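Long-range contacts in DegV family protein (Thermus thermophilus, PDB 2DT8), which binds fatty acids, with a palmitic acid bound here and a zinc ion also present, though its wider cellular role is not established: residues H153-F164 / S266-A277; S9-L17 / L256-I264. All blocks are in the same frame, centred on the assembly; numbering follows the deposited sequence.

Contact 1 (H153-F164 / S266-A277); sequences HFVRFSVATLEF and SHTGPGTYGFYA. With PLM (palmitic acid), chain C.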
loop_
_atom_site.group_PDB
_atom_site.type_symbol
_atom_site.label_atom_id
_atom_site.label_comp_id
_atom_site.label_asym_id
_atom_site.label_seq_id
_atom_site.Cartn_x
_atom_site.Cartn_y
_atom_site.Cartn_z
ATOM N N HIS A 153 -0.488 -4.861 -12.562
ATOM C CA HIS A 153 0.311 -5.205 -11.395
ATOM C C HIS A 153 -0.363 -6.374 -10.697
ATOM O O HIS A 153 -1.452 -6.821 -11.086
ATOM C CB HIS A 153 0.553 -4.010 -10.445
ATOM C CG HIS A 153 -0.663 -3.507 -9.734
ATOM N ND1 HIS A 153 -1.363 -2.397 -10.158
ATOM C CD2 HIS A 153 -1.248 -3.903 -8.578
ATOM C CE1 HIS A 153 -2.322 -2.128 -9.289
ATOM N NE2 HIS A 153 -2.273 -3.026 -8.321
ATOM N N PHE A 154 0.318 -6.902 -9.693
ATOM C CA PHE A 154 -0.174 -8.056 -8.977
ATOM C C PHE A 154 -0.245 -7.802 -7.486
ATOM O O PHE A 154 0.604 -7.113 -6.937
ATOM C CB PHE A 154 0.786 -9.223 -9.218
ATOM C CG PHE A 154 0.404 -10.479 -8.511
ATOM C CD1 PHE A 154 -0.514 -11.347 -9.081
ATOM C CD2 PHE A 154 0.950 -10.790 -7.265
ATOM C CE1 PHE A 154 -0.887 -12.521 -8.426
ATOM C CE2 PHE A 154 0.579 -11.961 -6.606
ATOM C CZ PHE A 154 -0.337 -12.821 -7.188
ATOM N N VAL A 155 -1.277 -8.348 -6.853
ATOM C CA VAL A 155 -1.395 -8.273 -5.405
ATOM C C VAL A 155 -2.273 -9.381 -4.846
ATOM O O VAL A 155 -3.347 -9.676 -5.371
ATOM C CB VAL A 155 -1.925 -6.891 -4.890
ATOM C CG1 VAL A 155 -3.222 -6.499 -5.592
ATOM C CG2 VAL A 155 -2.140 -6.962 -3.364
ATOM N N ARG A 156 -1.768 -10.031 -3.801
ATOM C CA ARG A 156 -2.514 -11.053 -3.088
ATOM C C ARG A 156 -2.161 -10.910 -1.623
ATOM O O ARG A 156 -1.014 -10.631 -1.276
ATOM C CB ARG A 156 -2.129 -12.469 -3.528
ATOM C CG ARG A 156 -2.699 -12.906 -4.865
ATOM C CD ARG A 156 -4.218 -13.000 -4.840
ATOM N NE ARG A 156 -4.743 -13.552 -6.094
ATOM C CZ ARG A 156 -4.845 -12.874 -7.233
ATOM N NH1 ARG A 156 -4.464 -11.606 -7.301
ATOM N NH2 ARG A 156 -5.335 -13.464 -8.321
ATOM N N PHE A 157 -3.150 -11.088 -0.762
ATOM C CA PHE A 157 -2.882 -11.056 0.668
ATOM C C PHE A 157 -3.923 -11.864 1.414
ATOM O O PHE A 157 -4.990 -12.181 0.883
ATOM C CB PHE A 157 -2.823 -9.617 1.226
ATOM C CG PHE A 157 -4.139 -8.875 1.218
ATOM C CD1 PHE A 157 -4.627 -8.285 0.048
ATOM C CD2 PHE A 157 -4.864 -8.712 2.397
ATOM C CE1 PHE A 157 -5.813 -7.533 0.065
ATOM C CE2 PHE A 157 -6.050 -7.965 2.424
ATOM C CZ PHE A 157 -6.527 -7.373 1.249
ATOM N N SER A 158 -3.577 -12.247 2.638
ATOM C CA SER A 158 -4.496 -12.972 3.505
ATOM C C SER A 158 -4.521 -12.220 4.833
ATOM O O SER A 158 -3.647 -11.386 5.106
ATOM C CB SER A 158 -4.022 -14.411 3.706
ATOM O OG SER A 158 -5.001 -15.184 4.387
ATOM N N VAL A 159 -5.540 -12.506 5.645
ATOM C CA VAL A 159 -5.731 -11.865 6.945
ATOM C C VAL A 159 -6.235 -12.905 7.938
ATOM O O VAL A 159 -6.825 -13.909 7.539
ATOM C CB VAL A 159 -6.777 -10.722 6.861
ATOM C CG1 VAL A 159 -6.249 -9.588 6.000
ATOM C CG2 VAL A 159 -8.085 -11.243 6.263
ATOM N N ALA A 160 -6.005 -12.673 9.227
ATOM C CA ALA A 160 -6.458 -13.620 10.245
ATOM C C ALA A 160 -7.975 -13.588 10.368
ATOM O O ALA A 160 -8.601 -14.610 10.639
ATOM C CB ALA A 160 -5.824 -13.283 11.599
ATOM N N THR A 161 -8.558 -12.409 10.174
ATOM C CA THR A 161 -10.002 -12.238 10.273
ATOM C C THR A 161 -10.455 -11.146 9.324
ATOM O O THR A 161 -9.676 -10.264 8.962
ATOM C CB THR A 161 -10.440 -11.824 11.705
ATOM O OG1 THR A 161 -11.846 -11.551 11.710
ATOM C CG2 THR A 161 -9.712 -10.554 12.160
ATOM N N LEU A 162 -11.712 -11.221 8.909
ATOM C CA LEU A 162 -12.258 -10.199 8.034
ATOM C C LEU A 162 -12.904 -9.085 8.867
ATOM O O LEU A 162 -13.400 -8.106 8.324
ATOM C CB LEU A 162 -13.323 -10.807 7.106
ATOM C CG LEU A 162 -12.863 -11.858 6.095
ATOM C CD1 LEU A 162 -14.082 -12.404 5.361
ATOM C CD2 LEU A 162 -11.883 -11.247 5.116
ATOM N N GLU A 163 -12.850 -9.212 10.191
ATOM C CA GLU A 163 -13.504 -8.240 11.064
ATOM C C GLU A 163 -13.017 -6.797 10.989
ATOM O O GLU A 163 -13.825 -5.866 11.107
ATOM C CB GLU A 163 -13.458 -8.724 12.517
ATOM C CG GLU A 163 -14.379 -7.971 13.490
ATOM C CD GLU A 163 -15.861 -8.119 13.177
ATOM O OE1 GLU A 163 -16.256 -9.100 12.514
ATOM O OE2 GLU A 163 -16.637 -7.243 13.621
ATOM N N PHE A 164 -11.715 -6.585 10.814
ATOM C CA PHE A 164 -11.232 -5.209 10.724
ATOM C C PHE A 164 -11.641 -4.571 9.401
ATOM O O PHE A 164 -11.947 -3.372 9.340
ATOM C CB PHE A 164 -9.712 -5.150 10.908
ATOM C CG PHE A 164 -9.270 -5.385 12.331
ATOM C CD1 PHE A 164 -9.395 -6.641 12.920
ATOM C CD2 PHE A 164 -8.733 -4.352 13.079
ATOM C CE1 PHE A 164 -8.988 -6.856 14.235
ATOM C CE2 PHE A 164 -8.325 -4.560 14.397
ATOM C CZ PHE A 164 -8.453 -5.817 14.975
ATOM N N SER A 266 -4.776 -1.102 10.688
ATOM C CA SER A 266 -6.027 -0.813 11.407
ATOM C C SER A 266 -7.234 -1.336 10.625
ATOM O O SER A 266 -8.308 -1.567 11.195
ATOM C CB SER A 266 -6.203 0.695 11.615
ATOM O OG SER A 266 -5.289 1.202 12.577
ATOM N N HIS A 267 -7.049 -1.506 9.316
ATOM C CA HIS A 267 -8.110 -2.015 8.454
ATOM C C HIS A 267 -7.952 -3.477 8.080
ATOM O O HIS A 267 -8.938 -4.195 7.966
ATOM C CB HIS A 267 -8.205 -1.159 7.202
ATOM C CG HIS A 267 -8.670 0.226 7.488
ATOM N ND1 HIS A 267 -10.009 0.560 7.587
ATOM C CD2 HIS A 267 -7.983 1.347 7.808
ATOM C CE1 HIS A 267 -10.119 1.819 7.956
ATOM N NE2 HIS A 267 -8.900 2.323 8.099
ATOM N N THR A 268 -6.723 -3.939 7.887
ATOM C CA THR A 268 -6.540 -5.353 7.539
ATOM C C THR A 268 -6.622 -6.257 8.767
ATOM O O THR A 268 -7.160 -7.369 8.705
ATOM C CB THR A 268 -5.197 -5.597 6.829
ATOM O OG1 THR A 268 -4.124 -5.244 7.708
ATOM C CG2 THR A 268 -5.094 -4.762 5.548
ATOM N N GLY A 269 -6.081 -5.780 9.884
ATOM C CA GLY A 269 -6.121 -6.556 11.105
ATOM C C GLY A 269 -4.880 -7.393 11.335
ATOM O O GLY A 269 -3.929 -7.329 10.558
ATOM N N PRO A 270 -4.863 -8.199 12.402
ATOM C CA PRO A 270 -3.710 -9.047 12.717
ATOM C C PRO A 270 -3.496 -10.184 11.724
ATOM O O PRO A 270 -4.405 -10.563 10.980
ATOM C CB PRO A 270 -4.029 -9.558 14.124
ATOM C CG PRO A 270 -5.521 -9.607 14.137
ATOM C CD PRO A 270 -5.917 -8.331 13.424
ATOM N N GLY A 271 -2.277 -10.714 11.719
ATOM C CA GLY A 271 -1.948 -11.821 10.839
ATOM C C GLY A 271 -2.094 -11.547 9.357
ATOM O O GLY A 271 -2.428 -12.447 8.590
ATOM N N THR A 272 -1.848 -10.307 8.947
ATOM C CA THR A 272 -1.950 -9.973 7.531
ATOM C C THR A 272 -0.601 -10.236 6.868
ATOM O O THR A 272 0.450 -9.975 7.452
ATOM C CB THR A 272 -2.325 -8.479 7.331
ATOM O OG1 THR A 272 -3.578 -8.214 7.978
ATOM C CG2 THR A 272 -2.464 -8.137 5.843
ATOM N N TYR A 273 -0.626 -10.789 5.661
ATOM C CA TYR A 273 0.613 -11.019 4.921
ATOM C C TYR A 273 0.280 -11.132 3.447
ATOM O O TYR A 273 -0.843 -11.470 3.084
ATOM C CB TYR A 273 1.342 -12.290 5.395
ATOM C CG TYR A 273 0.598 -13.580 5.158
ATOM C CD1 TYR A 273 -0.350 -14.045 6.073
ATOM C CD2 TYR A 273 0.842 -14.348 4.015
ATOM C CE1 TYR A 273 -1.025 -15.229 5.861
ATOM C CE2 TYR A 273 0.165 -15.535 3.792
ATOM C CZ TYR A 273 -0.765 -15.972 4.715
ATOM O OH TYR A 273 -1.428 -17.154 4.503
ATOM N N GLY A 274 1.253 -10.831 2.596
ATOM C CA GLY A 274 1.015 -10.928 1.166
ATOM C C GLY A 274 2.136 -10.139 0.488
ATOM O O GLY A 274 3.158 -9.824 1.083
ATOM N N PHE A 275 1.856 -9.820 -0.789
ATOM C CA PHE A 275 2.865 -9.097 -1.537
ATOM C C PHE A 275 2.285 -8.418 -2.779
ATOM O O PHE A 275 1.274 -8.833 -3.330
ATOM C CB PHE A 275 4.195 -9.787 -1.916
ATOM C CG PHE A 275 3.942 -10.843 -2.951
ATOM C CD1 PHE A 275 3.439 -12.077 -2.564
ATOM C CD2 PHE A 275 4.239 -10.593 -4.282
ATOM C CE1 PHE A 275 3.234 -13.067 -3.514
ATOM C CE2 PHE A 275 4.029 -11.591 -5.230
ATOM C CZ PHE A 275 3.525 -12.829 -4.852
ATOM N N TYR A 276 2.964 -7.317 -3.143
ATOM C CA TYR A 276 2.536 -6.630 -4.347
ATOM C C TYR A 276 3.702 -6.919 -5.294
ATOM O O TYR A 276 4.797 -7.281 -4.882
ATOM C CB TYR A 276 2.607 -5.094 -4.048
ATOM C CG TYR A 276 1.237 -4.517 -3.986
ATOM C CD1 TYR A 276 0.584 -4.155 -5.160
ATOM C CD2 TYR A 276 0.608 -4.318 -2.757
ATOM C CE1 TYR A 276 -0.690 -3.609 -5.109
ATOM C CE2 TYR A 276 -0.662 -3.762 -2.705
ATOM C CZ TYR A 276 -1.308 -3.405 -3.874
ATOM O OH TYR A 276 -2.581 -2.871 -3.832
ATOM N N ALA A 277 3.381 -6.746 -6.588
ATOM C CA ALA A 277 4.420 -6.980 -7.574
ATOM C C ALA A 277 4.197 -6.330 -9.066
ATOM O O ALA A 277 3.038 -6.070 -9.376
ATOM C CB ALA A 277 4.777 -8.487 -7.985
HETATM C C1 PLM C . -8.107 6.839 5.950
HETATM O O1 PLM C . -8.462 7.623 4.930
HETATM O O2 PLM C . -8.588 7.028 7.047
HETATM C C2 PLM C . -7.112 5.718 5.728
HETATM C C3 PLM C . -7.856 4.489 5.194
HETATM C C4 PLM C . -6.884 3.322 5.006
HETATM C C5 PLM C . -7.646 2.127 4.435
HETATM C C6 PLM C . -6.685 0.976 4.145
HETATM C C7 PLM C . -7.479 -0.204 3.620
HETATM C C8 PLM C . -6.540 -1.282 3.134
HETATM C C9 PLM C . -7.353 -2.285 2.319
HETATM C CA PLM C . -6.656 -3.631 2.320
HETATM C CB PLM C . -5.628 -3.626 1.203
HETATM C CC PLM C . -4.238 -3.606 1.814
HETATM C CD PLM C . -3.451 -4.788 1.282
HETATM C CE PLM C . -2.123 -4.875 2.030
HETATM C CF PLM C . -1.358 -6.131 1.585
HETATM C CG PLM C . -0.685 -5.873 0.237
HETATM O O HOH W 1 -3.860 -2.521 -6.080
HETATM O O HOH W 2 -3.727 -17.523 5.618
HETATM O O HOH W 3 -7.019 -9.804 10.394
HETATM O O HOH W 4 -9.895 -7.703 8.687
HETATM O O HOH W 5 -11.760 -1.463 6.776
HETATM O O HOH W 6 -11.086 -1.542 11.208
#
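Tyr276 reaches across to His153 and Val155. CB lies 4.1 Å from Phe154 O. CD1 passes the same carbonyl. Further out, CE1 meets His153 CD2 at 3.5 Å, at the ring edge. On the far side of the ring, CD2 is 3.6 Å from CG, the terminal methyl of palmitic acid. Val155 CB sits over one ring face in a CH-pi contact, 3.6 Å from the centroid. Val155 CG2, anti to its own backbone N, covers CE2 on that face. At the tip, OH binds water 1 at 2.6 Å, and this water also binds His153 NE2; His153 ND1 is held by Leu149 O. With an alanine here, water 1 would probably lose its hydroxyl partner, and a gap would open beside Val155 and the methyl end of the ligand, which both rest on the ring.

Phe157 also lines the lipid. Its CG stands between backbone N and carbonyl carbon (chi1 68°), which turns a ring face to the chain; palmitate CD lies 3.8 Å above that plane, over the centre. Gly274 is the partner of Phe157 in the ladder, and a CB there would clash with Phe157 CA. Gly269 CA lies over a face of Phe164, and Pro270 CD meets Phe164 CE1 at 3.5 Å.

Strands 154-158 and 273-279 form an antiparallel ladder, with Phe154-Ala277, Arg156-Phe275 and Ser158-Tyr273 as its hydrogen-bonded pairs; the Arg156 N to Phe275 O bond is weak. Strand 154-158 is one of the two outer strands of its sheet, and the Phe157 backbone also bonds to Leu188 of strand 185-191. Strand 225-231 flanks 273-279 on its other side. Helices 204-219 and 236-247 pack on the face bearing Phe275, while Leu188 and Leu190 touch Phe157 and Tyr276 on the palmitate face.

Contact 2 (S9-L17 / L256-I264); sequences STSDLPQDL and LVNELGAVI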
loop_
_atom_site.group_PDB
_atom_site.type_symbol
_atom_site.label_atom_id
_atom_site.label_comp_id
_atom_site.label_asym_id
_atom_site.label_seq_id
_atom_site.Cartn_x
_atom_site.Cartn_y
_atom_site.Cartn_z
ATOM N N SER A 9 1.771 8.503 4.221
ATOM C CA SER A 9 2.378 7.469 5.049
ATOM C C SER A 9 1.926 6.044 4.762
ATOM O O SER A 9 2.645 5.097 5.094
ATOM C CB SER A 9 2.168 7.794 6.534
ATOM O OG SER A 9 0.811 7.714 6.898
ATOM N N THR A 10 0.760 5.872 4.147
ATOM C CA THR A 10 0.302 4.519 3.864
ATOM C C THR A 10 1.081 3.843 2.741
ATOM O O THR A 10 0.821 2.686 2.427
ATOM C CB THR A 10 -1.232 4.433 3.564
ATOM O OG1 THR A 10 -1.524 5.008 2.285
ATOM C CG2 THR A 10 -2.027 5.142 4.648
ATOM N N SER A 11 2.025 4.550 2.123
ATOM C CA SER A 11 2.841 3.924 1.080
ATOM C C SER A 11 3.823 2.948 1.753
ATOM O O SER A 11 4.473 2.149 1.090
ATOM C CB SER A 11 3.591 4.982 0.265
ATOM O OG SER A 11 4.328 5.870 1.084
ATOM N N ASP A 12 3.921 3.032 3.081
ATOM C CA ASP A 12 4.739 2.113 3.881
ATOM C C ASP A 12 6.169 1.872 3.393
ATOM O O ASP A 12 6.670 0.739 3.420
ATOM C CB ASP A 12 4.013 0.761 4.011
ATOM C CG ASP A 12 2.722 0.847 4.834
ATOM O OD1 ASP A 12 2.535 1.863 5.543
ATOM O OD2 ASP A 12 1.905 -0.103 4.779
ATOM N N LEU A 13 6.837 2.938 2.977
ATOM C CA LEU A 13 8.218 2.835 2.502
ATOM C C LEU A 13 9.203 2.884 3.660
ATOM O O LEU A 13 9.033 3.679 4.576
ATOM C CB LEU A 13 8.534 4.002 1.572
ATOM C CG LEU A 13 7.943 3.919 0.170
ATOM C CD1 LEU A 13 8.028 5.272 -0.510
ATOM C CD2 LEU A 13 8.696 2.856 -0.616
ATOM N N PRO A 14 10.247 2.046 3.625
ATOM C CA PRO A 14 11.242 2.051 4.705
ATOM C C PRO A 14 11.885 3.440 4.688
ATOM O O PRO A 14 11.920 4.125 3.675
ATOM C CB PRO A 14 12.244 0.993 4.263
ATOM C CG PRO A 14 11.461 0.093 3.379
ATOM C CD PRO A 14 10.545 1.011 2.622
ATOM N N GLN A 15 12.363 3.811 5.889
ATOM C CA GLN A 15 13.020 5.099 5.981
ATOM C C GLN A 15 14.318 5.215 5.177
ATOM O O GLN A 15 14.717 6.290 4.745
ATOM C CB GLN A 15 13.451 5.323 7.473
ATOM C CG GLN A 15 14.143 6.653 7.833
ATOM C CD GLN A 15 15.581 6.797 7.314
ATOM O OE1 GLN A 15 16.366 5.832 7.278
ATOM N NE2 GLN A 15 15.937 8.023 6.935
ATOM N N ASP A 16 14.947 4.036 5.024
ATOM C CA ASP A 16 16.181 4.030 4.262
ATOM C C ASP A 16 16.128 4.195 2.739
ATOM O O ASP A 16 17.136 4.148 2.044
ATOM C CB ASP A 16 16.769 2.699 4.525
ATOM C CG ASP A 16 15.917 1.566 4.003
ATOM O OD1 ASP A 16 15.415 1.678 2.864
ATOM O OD2 ASP A 16 15.749 0.559 4.720
ATOM N N LEU A 17 14.878 4.377 2.279
ATOM C CA LEU A 17 14.709 4.563 0.851
ATOM C C LEU A 17 14.127 5.963 0.641
ATOM O O LEU A 17 14.687 6.798 -0.057
ATOM C CB LEU A 17 13.785 3.507 0.272
ATOM C CG LEU A 17 14.336 2.117 -0.056
ATOM C CD1 LEU A 17 13.215 1.260 -0.625
ATOM C CD2 LEU A 17 15.472 2.235 -1.061
ATOM N N LEU A 256 11.649 -6.846 -1.623
ATOM C CA LEU A 256 11.677 -6.013 -0.422
ATOM C C LEU A 256 10.608 -6.475 0.549
ATOM O O LEU A 256 9.549 -6.906 0.121
ATOM C CB LEU A 256 11.403 -4.565 -0.806
ATOM C CG LEU A 256 11.441 -3.453 0.235
ATOM C CD1 LEU A 256 12.836 -3.327 0.843
ATOM C CD2 LEU A 256 11.054 -2.162 -0.464
ATOM N N VAL A 257 10.885 -6.365 1.850
ATOM C CA VAL A 257 9.946 -6.781 2.890
ATOM C C VAL A 257 9.825 -5.684 3.938
ATOM O O VAL A 257 10.827 -5.159 4.414
ATOM C CB VAL A 257 10.426 -8.065 3.617
ATOM C CG1 VAL A 257 9.357 -8.547 4.596
ATOM C CG2 VAL A 257 10.760 -9.136 2.604
ATOM N N ASN A 258 8.597 -5.323 4.287
ATOM C CA ASN A 258 8.381 -4.315 5.313
ATOM C C ASN A 258 7.107 -4.644 6.045
ATOM O O ASN A 258 6.249 -5.381 5.548
ATOM C CB ASN A 258 8.267 -2.898 4.714
ATOM C CG ASN A 258 8.434 -1.791 5.766
ATOM O OD1 ASN A 258 8.936 -2.029 6.868
ATOM N ND2 ASN A 258 8.036 -0.576 5.416
ATOM N N GLU A 259 7.001 -4.111 7.250
ATOM C CA GLU A 259 5.795 -4.282 8.033
ATOM C C GLU A 259 4.789 -3.268 7.487
ATOM O O GLU A 259 5.162 -2.227 6.939
ATOM C CB GLU A 259 6.073 -3.975 9.508
ATOM C CG GLU A 259 4.846 -4.122 10.389
ATOM C CD GLU A 259 5.137 -3.986 11.874
ATOM O OE1 GLU A 259 6.202 -3.452 12.253
ATOM O OE2 GLU A 259 4.274 -4.414 12.665
ATOM N N LEU A 260 3.510 -3.602 7.614
ATOM C CA LEU A 260 2.436 -2.703 7.224
ATOM C C LEU A 260 2.440 -1.544 8.211
ATOM O O LEU A 260 2.839 -1.707 9.377
ATOM C CB LEU A 260 1.087 -3.403 7.374
ATOM C CG LEU A 260 0.708 -4.496 6.386
ATOM C CD1 LEU A 260 -0.555 -5.191 6.868
ATOM C CD2 LEU A 260 0.486 -3.868 5.018
ATOM N N GLY A 261 2.001 -0.381 7.760
ATOM C CA GLY A 261 1.900 0.742 8.670
ATOM C C GLY A 261 0.682 0.555 9.569
ATOM O O GLY A 261 -0.216 -0.247 9.281
ATOM N N ALA A 262 0.647 1.309 10.663
ATOM C CA ALA A 262 -0.460 1.232 11.604
ATOM C C ALA A 262 -1.782 1.609 10.941
ATOM O O ALA A 262 -2.829 1.038 11.261
ATOM C CB ALA A 262 -0.190 2.141 12.784
ATOM N N VAL A 263 -1.755 2.566 10.013
ATOM C CA VAL A 263 -3.000 2.957 9.355
ATOM C C VAL A 263 -3.548 1.819 8.494
ATOM O O VAL A 263 -4.734 1.490 8.582
ATOM C CB VAL A 263 -2.823 4.256 8.533
ATOM C CG1 VAL A 263 -4.031 4.480 7.622
ATOM C CG2 VAL A 263 -2.690 5.443 9.489
ATOM N N ILE A 264 -2.703 1.187 7.683
ATOM C CA ILE A 264 -3.192 0.077 6.878
ATOM C C ILE A 264 -3.602 -1.102 7.772
ATOM O O ILE A 264 -4.647 -1.716 7.563
ATOM C CB ILE A 264 -2.121 -0.410 5.868
ATOM C CG1 ILE A 264 -1.798 0.702 4.870
ATOM C CG2 ILE A 264 -2.622 -1.665 5.139
ATOM C CD1 ILE A 264 -2.951 1.065 3.945
HETATM O O HOH W 7 0.053 2.728 6.864
#
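Asp12 turns its carboxylate to the start of helix 262-268, where the contact is tightest. Gly261 N donates to Asp12 OD2 at 3.0 Å, reaching it from above the carboxylate plane. Asp12 CG stands anti to the carbonyl carbon (chi1 -67°), which directs the group to this turn. A CB on Gly261 would clash with Asp12 OD1. That same oxygen accepts from water 7 at 2.9 Å, and water 7 in turn accepts from Ile264 N. Trp40 NE1 and Ser119 OG bind OD1 and OD2 as well, so several donors fix the rotation of the carboxylate. The nearby helix N-terminus would probably favour its negative charge. Beside it, Thr10 CG2 packs on Val263 CG1 at 3.6 Å, and Thr10 CB on Ile264 CD1 at 3.8 Å.

Toward Leu17 the fit is looser and the residues are partly exposed. Asn258 ND2 still gives a 2.8 Å bond to Asp12 O, which lies near the amide plane; the donor stands 49° out of the carbonyl plane. The Asn258 amide slides past Pro14, with ND2 4.0 Å from Pro14 CG. Beyond it, Leu17 and Leu256 meet tip to tip, CD1 to CD2, at 4.1 Å.

Gly261 is the N-cap of helix 262-268, and Pro14 holds the same position before helix 15-18. The turn after strand 3-8 thus meets the strand-to-helix turn after 252-259. These two strands belong to separate sheets, consistent with the two-domain DegV fold, in which a lipid lies between the domains.

Overall arrangement
Contacts 1 and 2 have centres about 14 Å apart and share helix 262-268: contact 2 holds its start, contact 1 its end. Both also use the four-stranded sheet, whose outer strands are 154-158 in contact 1 and 252-259 in contact 2. They touch directly through Leu260, whose CD1 is 3.7 Å from Thr272 CG2. Palmitic acid lies beside both. Its tail runs along contact 1. In contact 2, the side chain of Ile264 is about 4 Å from the bound palmitic acid, between nearest atoms. The carboxylic end binds Ser93 and Thr61, and Thr61 also binds His267. The zinc ligands Glu67 and Glu105 lie away from both contacts.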